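Local coordinates for protein tyrosinase (Burkholderia thailandensis, PDB 5ZRD) that hydroxylates monophenols to catechols at a copper centre and, as tyrosinases do, probably oxidises these further to quinones, at residues Asp68-Trp79 against Arg469-Thr480. Sequence-based numbering, arbitrary orientation.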
ATOM      1  N   ASP A  68       3.897  -3.038  -7.028  1.00 36.99           N
ATOM      2  CA  ASP A  68       2.919  -3.149  -8.145  1.00 37.83           C
ATOM      3  C   ASP A  68       1.727  -2.254  -7.951  1.00 40.72           C
ATOM      4  O   ASP A  68       1.126  -1.764  -8.932  1.00 42.19           O
ATOM      5  CB  ASP A  68       2.405  -4.557  -8.281  1.00 37.78           C
ATOM      6  CG  ASP A  68       3.492  -5.557  -8.609  1.00 38.47           C
ATOM      7  OD1 ASP A  68       4.420  -5.226  -9.388  1.00 42.20           O
ATOM      8  OD2 ASP A  68       3.386  -6.689  -8.090  1.00 41.77           O
ATOM      9  N   ALA A  69       1.400  -2.021  -6.676  1.00 39.92           N
ATOM     10  CA  ALA A  69       0.204  -1.284  -6.285  1.00 41.52           C
ATOM     11  C   ALA A  69       0.445   0.225  -6.200  1.00 39.71           C
ATOM     12  O   ALA A  69      -0.530   0.967  -6.022  1.00 40.15           O
ATOM     13  CB  ALA A  69      -0.278  -1.802  -4.957  1.00 44.70           C
ATOM     14  N   LEU A  70       1.688   0.691  -6.308  1.00 37.76           N
ATOM     15  CA  LEU A  70       1.976   2.147  -6.194  1.00 40.75           C
ATOM     16  C   LEU A  70       1.279   2.959  -7.309  1.00 42.55           C
ATOM     17  O   LEU A  70       1.109   2.479  -8.427  1.00 39.64           O
ATOM     18  CB  LEU A  70       3.491   2.362  -6.266  1.00 38.77           C
ATOM     19  CG  LEU A  70       4.291   1.841  -5.082  1.00 39.51           C
ATOM     20  CD1 LEU A  70       5.774   1.758  -5.438  1.00 38.25           C
ATOM     21  CD2 LEU A  70       4.051   2.720  -3.858  1.00 38.46           C
ATOM     22  N   PRO A  71       0.933   4.237  -7.027  1.00 44.05           N
ATOM     23  CA  PRO A  71       0.441   5.120  -8.072  1.00 43.98           C
ATOM     24  C   PRO A  71       1.539   5.466  -9.079  1.00 42.17           C
ATOM     25  O   PRO A  71       2.700   5.202  -8.813  1.00 44.02           O
ATOM     26  CB  PRO A  71      -0.043   6.409  -7.386  1.00 45.34           C
ATOM     27  CG  PRO A  71       0.476   6.323  -5.978  1.00 46.02           C
ATOM     28  CD  PRO A  71       0.812   4.869  -5.714  1.00 43.56           C
ATOM     29  N   GLN A  72       1.119   6.114 -10.160  1.00 44.20           N
ATOM     30  CA  GLN A  72       1.893   6.380 -11.395  1.00 47.67           C
ATOM     31  C   GLN A  72       3.192   7.139 -11.070  1.00 44.44           C
ATOM     32  O   GLN A  72       4.242   6.784 -11.592  1.00 42.78           O
ATOM     33  CB  GLN A  72       1.005   7.154 -12.390  1.00 54.34           C
ATOM     34  CG  GLN A  72       1.749   8.101 -13.336  1.00 63.68           C
ATOM     35  CD  GLN A  72       0.933   8.529 -14.542  1.00 72.51           C
ATOM     36  OE1 GLN A  72       1.261   8.214 -15.693  1.00 76.28           O
ATOM     37  NE2 GLN A  72      -0.143   9.262 -14.295  1.00 56.11           N
ATOM     38  N   ASP A  73       3.112   8.152 -10.208  1.00 38.40           N
ATOM     39  CA  ASP A  73       4.245   8.973  -9.838  1.00 44.34           C
ATOM     40  C   ASP A  73       5.195   8.389  -8.821  1.00 37.87           C
ATOM     41  O   ASP A  73       6.139   9.042  -8.452  1.00 35.00           O
ATOM     42  CB  ASP A  73       3.750  10.305  -9.292  1.00 59.11           C
ATOM     43  CG  ASP A  73       3.122  11.152 -10.362  1.00 73.47           C
ATOM     44  OD1 ASP A  73       3.470  10.964 -11.553  1.00 86.99           O
ATOM     45  OD2 ASP A  73       2.276  12.001 -10.020  1.00 93.59           O
ATOM     46  N   ASP A  74       4.931   7.181  -8.346  1.00 37.62           N
ATOM     47  CA  ASP A  74       5.693   6.612  -7.253  1.00 34.50           C
ATOM     48  C   ASP A  74       6.321   5.298  -7.644  1.00 35.42           C
ATOM     49  O   ASP A  74       7.261   4.815  -6.977  1.00 35.84           O
ATOM     50  CB  ASP A  74       4.760   6.353  -6.057  1.00 34.88           C
ATOM     51  CG  ASP A  74       4.335   7.623  -5.315  1.00 34.70           C
ATOM     52  OD1 ASP A  74       4.789   8.739  -5.648  1.00 33.46           O
ATOM     53  OD2 ASP A  74       3.478   7.499  -4.402  1.00 38.26           O
ATOM     54  N   ILE A  75       5.745   4.683  -8.679  1.00 34.39           N
ATOM     55  CA  ILE A  75       6.073   3.301  -9.098  1.00 33.31           C
ATOM     56  C   ILE A  75       7.372   3.352  -9.920  1.00 29.54           C
ATOM     57  O   ILE A  75       7.722   4.383 -10.514  1.00 28.63           O
ATOM     58  CB  ILE A  75       4.920   2.670  -9.922  1.00 34.84           C
ATOM     59  CG1 ILE A  75       5.099   1.164 -10.107  1.00 35.67           C
ATOM     60  CG2 ILE A  75       4.757   3.373 -11.269  1.00 31.03           C
ATOM     61  CD1 ILE A  75       3.849   0.431 -10.628  1.00 35.83           C
ATOM     62  N   TYR A  76       8.042   2.218  -9.959  1.00 27.16           N
ATOM     63  CA  TYR A  76       9.306   2.073 -10.579  1.00 30.89           C
ATOM     64  C   TYR A  76       9.406   0.625 -11.039  1.00 32.88           C
ATOM     65  O   TYR A  76       8.827  -0.255 -10.415  1.00 33.85           O
ATOM     66  CB  TYR A  76      10.440   2.441  -9.613  1.00 29.35           C
ATOM     67  CG  TYR A  76      10.546   1.551  -8.400  1.00 28.78           C
ATOM     68  CD1 TYR A  76      11.200   0.338  -8.454  1.00 30.83           C
ATOM     69  CD2 TYR A  76      10.041   1.941  -7.173  1.00 32.17           C
ATOM     70  CE1 TYR A  76      11.318  -0.482  -7.338  1.00 32.06           C
ATOM     71  CE2 TYR A  76      10.150   1.134  -6.043  1.00 30.84           C
ATOM     72  CZ  TYR A  76      10.789  -0.085  -6.120  1.00 32.65           C
ATOM     73  OH  TYR A  76      10.908  -0.892  -5.016  1.00 32.56           O
ATOM     74  N   PRO A  77      10.097   0.408 -12.156  1.00 36.76           N
ATOM     75  CA  PRO A  77      10.224  -0.913 -12.744  1.00 31.81           C
ATOM     76  C   PRO A  77      11.153  -1.801 -11.916  1.00 30.41           C
ATOM     77  O   PRO A  77      12.062  -1.290 -11.319  1.00 34.47           O
ATOM     78  CB  PRO A  77      10.841  -0.663 -14.124  1.00 36.02           C
ATOM     79  CG  PRO A  77      11.562   0.666 -13.968  1.00 38.68           C
ATOM     80  CD  PRO A  77      10.724   1.449 -12.979  1.00 35.30           C
ATOM     81  N   TYR A  78      10.895  -3.100 -11.887  1.00 29.96           N
ATOM     82  CA  TYR A  78      11.742  -4.075 -11.209  1.00 32.44           C
ATOM     83  C   TYR A  78      11.651  -5.396 -11.976  1.00 31.94           C
ATOM     84  O   TYR A  78      10.781  -5.532 -12.841  1.00 30.21           O
ATOM     85  CB  TYR A  78      11.341  -4.237  -9.740  1.00 34.37           C
ATOM     86  CG  TYR A  78      10.029  -4.949  -9.513  1.00 34.07           C
ATOM     87  CD1 TYR A  78       8.826  -4.263  -9.570  1.00 35.09           C
ATOM     88  CD2 TYR A  78       9.990  -6.297  -9.208  1.00 34.24           C
ATOM     89  CE1 TYR A  78       7.618  -4.898  -9.326  1.00 36.46           C
ATOM     90  CE2 TYR A  78       8.790  -6.953  -8.982  1.00 36.00           C
ATOM     91  CZ  TYR A  78       7.596  -6.253  -9.038  1.00 38.74           C
ATOM     92  OH  TYR A  78       6.409  -6.904  -8.835  1.00 37.32           O
ATOM     93  N   TRP A  79      12.548  -6.335 -11.656  1.00 31.18           N
ATOM     94  CA  TRP A  79      12.587  -7.631 -12.358  1.00 33.92           C
ATOM     95  C   TRP A  79      12.412  -8.778 -11.365  1.00 35.02           C
ATOM     96  O   TRP A  79      13.196  -8.888 -10.388  1.00 32.66           O
ATOM     97  CB  TRP A  79      13.910  -7.792 -13.101  1.00 33.20           C
ATOM     98  CG  TRP A  79      13.999  -8.988 -13.985  1.00 31.94           C
ATOM     99  CD1 TRP A  79      14.994  -9.921 -13.975  1.00 31.47           C
ATOM    100  CD2 TRP A  79      13.106  -9.354 -15.051  1.00 28.88           C
ATOM    101  NE1 TRP A  79      14.767 -10.860 -14.951  1.00 33.03           N
ATOM    102  CE2 TRP A  79      13.613 -10.535 -15.627  1.00 32.22           C
ATOM    103  CE3 TRP A  79      11.931  -8.821 -15.584  1.00 33.52           C
ATOM    104  CZ2 TRP A  79      12.992 -11.161 -16.716  1.00 33.14           C
ATOM    105  CZ3 TRP A  79      11.318  -9.444 -16.659  1.00 29.61           C
ATOM    106  CH2 TRP A  79      11.840 -10.600 -17.215  1.00 27.57           C
ATOM    107  N   ARG A 469      10.872  -6.832 -22.074  1.00 35.39           N
ATOM    108  CA  ARG A 469      10.091  -7.784 -21.299  1.00 34.72           C
ATOM    109  C   ARG A 469       8.604  -7.542 -21.589  1.00 31.94           C
ATOM    110  O   ARG A 469       8.226  -6.399 -21.922  1.00 26.96           O
ATOM    111  CB  ARG A 469      10.395  -7.528 -19.822  1.00 36.70           C
ATOM    112  CG  ARG A 469      10.101  -6.086 -19.432  1.00 42.12           C
ATOM    113  CD  ARG A 469      10.111  -5.813 -17.947  1.00 47.30           C
ATOM    114  NE  ARG A 469       8.986  -6.532 -17.393  1.00 56.89           N
ATOM    115  CZ  ARG A 469       8.720  -6.634 -16.102  1.00 55.78           C
ATOM    116  NH1 ARG A 469       7.651  -7.315 -15.714  1.00 46.89           N
ATOM    117  NH2 ARG A 469       9.516  -6.043 -15.225  1.00 44.27           N
ATOM    118  N   TRP A 470       7.765  -8.567 -21.481  1.00 29.43           N
ATOM    119  CA  TRP A 470       6.338  -8.312 -21.410  1.00 33.07           C
ATOM    120  C   TRP A 470       6.021  -7.729 -20.035  1.00 31.73           C
ATOM    121  O   TRP A 470       6.617  -8.178 -19.073  1.00 29.14           O
ATOM    122  CB  TRP A 470       5.559  -9.609 -21.620  1.00 32.47           C
ATOM    123  CG  TRP A 470       5.834 -10.263 -22.931  1.00 32.30           C
ATOM    124  CD1 TRP A 470       6.449 -11.460 -23.134  1.00 30.39           C
ATOM    125  CD2 TRP A 470       5.508  -9.741 -24.230  1.00 29.77           C
ATOM    126  NE1 TRP A 470       6.516 -11.731 -24.471  1.00 27.58           N
ATOM    127  CE2 TRP A 470       5.943 -10.697 -25.170  1.00 29.73           C
ATOM    128  CE3 TRP A 470       4.867  -8.583 -24.678  1.00 29.81           C
ATOM    129  CZ2 TRP A 470       5.769 -10.524 -26.546  1.00 28.00           C
ATOM    130  CZ3 TRP A 470       4.672  -8.420 -26.033  1.00 31.57           C
ATOM    131  CH2 TRP A 470       5.106  -9.390 -26.951  1.00 29.93           C
ATOM    132  N   ASN A 471       5.051  -6.818 -19.960  1.00 34.64           N
ATOM    133  CA  ASN A 471       4.611  -6.211 -18.697  1.00 39.95           C
ATOM    134  C   ASN A 471       3.115  -6.380 -18.452  1.00 39.52           C
ATOM    135  O   ASN A 471       2.290  -6.134 -19.339  1.00 40.47           O
ATOM    136  CB  ASN A 471       4.784  -4.699 -18.679  1.00 45.54           C
ATOM    137  CG  ASN A 471       6.149  -4.297 -18.181  1.00 48.27           C
ATOM    138  OD1 ASN A 471       6.912  -3.690 -18.923  1.00 55.24           O
ATOM    139  ND2 ASN A 471       6.439  -4.629 -16.935  1.00 44.70           N
ATOM    140  N   VAL A 472       2.806  -6.719 -17.213  1.00 39.12           N
ATOM    141  CA  VAL A 472       1.443  -6.685 -16.673  1.00 43.22           C
ATOM    142  C   VAL A 472       1.388  -5.591 -15.609  1.00 39.91           C
ATOM    143  O   VAL A 472       2.065  -5.705 -14.598  1.00 37.86           O
ATOM    144  CB  VAL A 472       1.063  -8.029 -16.030  1.00 42.67           C
ATOM    145  CG1 VAL A 472      -0.327  -7.983 -15.409  1.00 40.79           C
ATOM    146  CG2 VAL A 472       1.198  -9.176 -17.005  1.00 42.06           C
ATOM    147  N   VAL A 473       0.585  -4.580 -15.834  1.00 46.75           N
ATOM    148  CA  VAL A 473       0.609  -3.398 -14.982  1.00 55.17           C
ATOM    149  C   VAL A 473      -0.799  -3.099 -14.448  1.00 57.88           C
ATOM    150  O   VAL A 473      -1.797  -3.200 -15.194  1.00 50.82           O
ATOM    151  CB  VAL A 473       1.189  -2.193 -15.741  1.00 62.28           C
ATOM    152  CG1 VAL A 473       0.452  -1.912 -17.045  1.00 61.84           C
ATOM    153  CG2 VAL A 473       1.224  -0.955 -14.858  1.00 71.95           C
ATOM    154  N   GLN A 474      -0.848  -2.663 -13.183  1.00 57.63           N
ATOM    155  CA  GLN A 474      -2.105  -2.474 -12.454  1.00 63.86           C
ATOM    156  C   GLN A 474      -2.752  -1.097 -12.695  1.00 63.46           C
ATOM    157  O   GLN A 474      -3.880  -0.931 -12.267  1.00 69.34           O
ATOM    158  CB  GLN A 474      -1.910  -2.668 -10.955  1.00 59.44           C
ATOM    159  CG  GLN A 474      -1.821  -4.125 -10.531  1.00 66.56           C
ATOM    160  CD  GLN A 474      -1.780  -4.279  -9.023  1.00 76.52           C
ATOM    161  OE1 GLN A 474      -2.232  -3.404  -8.266  1.00 77.17           O
ATOM    162  NE2 GLN A 474      -1.222  -5.398  -8.571  1.00 69.24           N
ATOM    163  N   CYS A 475      -2.113  -0.118 -13.333  1.00 65.03           N
ATOM    164  CA  CYS A 475      -2.792   1.171 -13.642  1.00 74.84           C
ATOM    165  C   CYS A 475      -2.745   1.415 -15.160  1.00 82.86           C
ATOM    166  O   CYS A 475      -1.733   1.125 -15.789  1.00100.17           O
ATOM    167  CB  CYS A 475      -2.236   2.343 -12.819  1.00 84.83           C
ATOM    168  SG  CYS A 475      -0.431   2.416 -12.564  1.00 95.58           S
ATOM    169  N   ALA A 476      -3.834   1.913 -15.765  1.00 88.62           N
ATOM    170  CA  ALA A 476      -3.897   2.121 -17.246  1.00101.06           C
ATOM    171  C   ALA A 476      -2.960   3.261 -17.687  1.00112.40           C
ATOM    172  O   ALA A 476      -2.631   3.379 -18.875  1.00105.05           O
ATOM    173  CB  ALA A 476      -5.321   2.394 -17.681  1.00 91.86           C
ATOM    174  N   ASN A 477      -2.508   4.062 -16.719  1.00123.19           N
ATOM    175  CA  ASN A 477      -1.816   5.340 -16.951  1.00124.50           C
ATOM    176  C   ASN A 477      -0.304   5.147 -17.182  1.00125.80           C
ATOM    177  O   ASN A 477       0.209   5.648 -18.187  1.00108.00           O
ATOM    178  CB  ASN A 477      -2.087   6.324 -15.802  1.00125.43           C
ATOM    179  CG  ASN A 477      -1.854   5.764 -14.408  1.00119.09           C
ATOM    180  OD1 ASN A 477      -1.458   4.608 -14.233  1.00 89.66           O
ATOM    181  ND2 ASN A 477      -2.101   6.584 -13.398  1.00114.94           N
ATOM    182  N   CYS A 478       0.409   4.470 -16.256  1.00135.82           N
ATOM    183  CA  CYS A 478       1.915   4.359 -16.254  1.00128.63           C
ATOM    184  C   CYS A 478       2.361   2.890 -16.318  1.00122.65           C
ATOM    185  O   CYS A 478       2.236   2.124 -15.344  1.00105.38           O
ATOM    186  CB  CYS A 478       2.551   5.008 -15.020  1.00124.73           C
ATOM    187  SG  CYS A 478       4.372   4.961 -14.958  1.00 88.17           S
ATOM    188  N   LEU A 479       2.931   2.538 -17.468  1.00120.62           N
ATOM    189  CA  LEU A 479       3.569   1.242 -17.684  1.00117.64           C
ATOM    190  C   LEU A 479       4.978   1.262 -17.055  1.00122.82           C
ATOM    191  O   LEU A 479       5.195   0.617 -16.021  1.00122.29           O
ATOM    192  CB  LEU A 479       3.582   0.965 -19.195  1.00103.85           C
ATOM    193  CG  LEU A 479       3.530  -0.503 -19.606  1.00 95.93           C
ATOM    194  CD1 LEU A 479       2.753  -0.683 -20.900  1.00 87.03           C
ATOM    195  CD2 LEU A 479       4.935  -1.077 -19.725  1.00106.23           C
ATOM    196  N   THR A 480       5.907   2.028 -17.646  1.00123.08           N
ATOM    197  CA  THR A 480       7.303   2.207 -17.149  1.00123.84           C
ATOM    198  C   THR A 480       8.006   3.257 -18.029  1.00121.68           C
ATOM    199  O   THR A 480       8.383   2.946 -19.154  1.00110.83           O
ATOM    200  CB  THR A 480       8.050   0.862 -17.094  1.00118.86           C
ATOM    201  OG1 THR A 480       7.773   0.270 -15.825  1.00118.36           O
ATOM    202  CG2 THR A 480       9.553   0.965 -17.260  1.00113.51           C
TER
HETATM  203  O   HOH W   1       1.737  -2.350 -11.651  1.00 43.04           O
HETATM  204  O   HOH W   2      -2.028   6.662 -10.478  1.00 46.55           O
HETATM  205  O   HOH W   3       1.471   8.027 -18.351  1.00 60.18           O
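Arg469 turns the flat of its guanidinium to the rim of the Trp79 indole: Trp79 CZ3 sits over one face, 3.8 Å from Arg469 NE, with the two planes 79° apart, so the ring meets the charged group by its edge and this is no cation-pi stack. The chain gets there by a bend at chi3 (-67°), which also brings NH2 2.7 Å from Tyr78 O, near the guanidinium plane; the bond is weak, its N-H pointing well off the oxygen. Farther along, Thr480 lays OG1 and CG2 against Pro77, OG1 coming 3.6 Å from CB, while its hydroxyl bonds back to Leu479 O. Ile75 reaches Cys478 SG with CG2. Gln72, extended beyond CG, runs past Cys478 CB and crosses the Asn477 amide at a slant, the amide planes 38° apart; NE2 and ND2, both donors, do not bond, and a water accepts from Gln72 backbone N and Asn477 ND2. Residues 476-480 are poorly ordered, so details here are less sure. Gln474 lies along the backbone of Asp68 and Ala69, NE2 3.7 Å from Asp68 CB, and a second water bridges Asp68 O to Gln474 N. Trp79 also packs edge-to-face on Phe61, close to the copper ligands His57 and His85. The contact thus lays a loop that follows strand 456-466 against one from the tyrosinase central domain, its Trp79 end close to the dicopper site.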